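Local coordinates for phosphoprotein (Spring viremia of carp virus, PDB 7C5Z) that forms, through its central domain, a dimer and, as a vesiculovirus-type phosphoprotein, probably serves viral RNA replication as a polymerase cofactor and nucleoprotein chaperone, at residues I17-S21 with V31-G35. Residues are numbered along the deposited sequence; the frame is centred on the assembly and turned at random.
Sequences IVMPS and VRYNG
Paired antiparallel at Ser-21 and Arg-32, the extended segments splay apart from there, end-to-end directions 119° apart. Val-31, buried, lays CG1 3.6 Å from Pro-20 CB; its CA approaches Ser-21 O at 3.5 Å in a CA-H...O contact. Arg-32 and Ser-21 form a hydrogen-bonded pair, CA atoms 5.1 Å apart: Ser-21 N to Arg-32 O and Arg-32 N to Ser-21 O are both 2.9 Å. This closes the open end of a hairpin whose strand 21-25 is outermost in the chain's antiparallel sheet, while 28-33 also pairs with 76-81. The long Arg-32 side chain leads away to salt-bridge Glu-77. Tyr-33, chi1 m, places CD1 3.6 Å from Val-18 CG1 and CE1 3.8 Å from Pro-20 CB; its OH hydrogen-bonds to Ser-53 OG of the second subunit, at the dimer interface. Proline is tolerated opposite Tyr-33, where no NH is needed. Asn-34 faces diverged chain: waters link its N and O to Met-19 O (selenomethionine). At Gly-35 (phi 87°, psi 20°) a CB would jam against Asn-34 O.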
loop_
_atom_site.group_PDB
_atom_site.type_symbol
_atom_site.label_atom_id
_atom_site.label_comp_id
_atom_site.label_asym_id
_atom_site.label_seq_id
_atom_site.Cartn_x
_atom_site.Cartn_y
_atom_site.Cartn_z
ATOM N N ILE A 17 0.818 -2.345 14.271
ATOM C CA ILE A 17 -0.551 -2.044 13.861
ATOM C C ILE A 17 -0.568 -0.795 12.989
ATOM O O ILE A 17 0.113 0.197 13.279
ATOM C CB ILE A 17 -1.474 -1.875 15.083
ATOM C CG1 ILE A 17 -1.579 -3.199 15.844
ATOM C CG2 ILE A 17 -2.866 -1.391 14.661
ATOM C CD1 ILE A 17 -2.481 -3.130 17.046
ATOM N N VAL A 18 -1.362 -0.841 11.922
ATOM C CA VAL A 18 -1.593 0.299 11.044
ATOM C C VAL A 18 -3.071 0.646 11.127
ATOM O O VAL A 18 -3.924 -0.225 10.919
ATOM C CB VAL A 18 -1.198 -0.015 9.590
ATOM C CG1 VAL A 18 -1.643 1.123 8.668
ATOM C CG2 VAL A 18 0.305 -0.264 9.475
HETATM N N MSE A 19 -3.371 1.905 11.428
HETATM C CA MSE A 19 -4.757 2.351 11.497
HETATM C C MSE A 19 -4.955 3.579 10.616
HETATM O O MSE A 19 -4.163 4.508 10.682
HETATM C CB MSE A 19 -5.155 2.701 12.936
HETATM C CG MSE A 19 -5.300 1.530 13.893
HETATM SE SE MSE A 19 -6.758 0.295 13.465
HETATM C CE MSE A 19 -8.197 1.580 13.441
ATOM N N PRO A 20 -6.010 3.579 9.813
ATOM C CA PRO A 20 -6.397 4.765 9.045
ATOM C C PRO A 20 -7.345 5.656 9.836
ATOM O O PRO A 20 -7.984 5.220 10.792
ATOM C CB PRO A 20 -7.118 4.153 7.832
ATOM C CG PRO A 20 -7.774 2.919 8.411
ATOM C CD PRO A 20 -6.855 2.407 9.502
ATOM N N SER A 21 -7.393 6.931 9.440
ATOM C CA SER A 21 -8.374 7.901 9.921
ATOM C C SER A 21 -9.162 8.356 8.702
ATOM O O SER A 21 -8.566 8.794 7.713
ATOM C CB SER A 21 -7.687 9.082 10.610
ATOM O OG SER A 21 -8.631 10.035 11.046
ATOM N N VAL A 31 -8.483 9.157 3.401
ATOM C CA VAL A 31 -7.970 8.122 4.294
ATOM C C VAL A 31 -6.554 8.529 4.669
ATOM O O VAL A 31 -5.655 8.480 3.820
ATOM C CB VAL A 31 -7.980 6.752 3.611
ATOM C CG1 VAL A 31 -7.468 5.667 4.548
ATOM C CG2 VAL A 31 -9.392 6.454 3.080
ATOM N N ARG A 32 -6.347 8.926 5.921
ATOM C CA ARG A 32 -5.059 9.438 6.364
ATOM C C ARG A 32 -4.366 8.436 7.273
ATOM O O ARG A 32 -4.950 7.974 8.264
ATOM C CB ARG A 32 -5.198 10.771 7.090
ATOM C CG ARG A 32 -3.835 11.381 7.415
ATOM C CD ARG A 32 -3.961 12.807 7.951
ATOM N NE ARG A 32 -4.369 13.759 6.916
ATOM C CZ ARG A 32 -4.172 15.071 7.003
ATOM N NH1 ARG A 32 -3.559 15.580 8.062
ATOM N NH2 ARG A 32 -4.579 15.865 6.019
ATOM N N TYR A 33 -3.121 8.111 6.939
ATOM C CA TYR A 33 -2.251 7.240 7.733
ATOM C C TYR A 33 -1.285 8.133 8.506
ATOM O O TYR A 33 -0.301 8.626 7.950
ATOM C CB TYR A 33 -1.507 6.254 6.827
ATOM C CG TYR A 33 -2.457 5.211 6.274
ATOM C CD1 TYR A 33 -2.786 4.089 7.025
ATOM C CD2 TYR A 33 -3.109 5.413 5.055
ATOM C CE1 TYR A 33 -3.698 3.161 6.555
ATOM C CE2 TYR A 33 -4.026 4.481 4.575
ATOM C CZ TYR A 33 -4.306 3.372 5.334
ATOM O OH TYR A 33 -5.215 2.451 4.876
ATOM N N ASN A 34 -1.571 8.334 9.790
ATOM C CA ASN A 34 -0.771 9.178 10.668
ATOM C C ASN A 34 0.314 8.372 11.367
ATOM O O ASN A 34 0.362 7.141 11.305
ATOM C CB ASN A 34 -1.655 9.836 11.720
ATOM C CG ASN A 34 -2.561 10.891 11.133
ATOM O OD1 ASN A 34 -2.091 11.790 10.431
ATOM N ND2 ASN A 34 -3.861 10.792 11.406
ATOM N N GLY A 35 1.197 9.090 12.046
ATOM C CA GLY A 35 2.166 8.447 12.916
ATOM C C GLY A 35 3.446 7.997 12.254
ATOM O O GLY A 35 4.149 7.148 12.817
HETATM O O HOH W 1 -1.172 4.857 10.106
HETATM O O HOH W 2 -4.041 7.106 10.856
HETATM O O HOH W 3 -6.213 12.502 10.800
#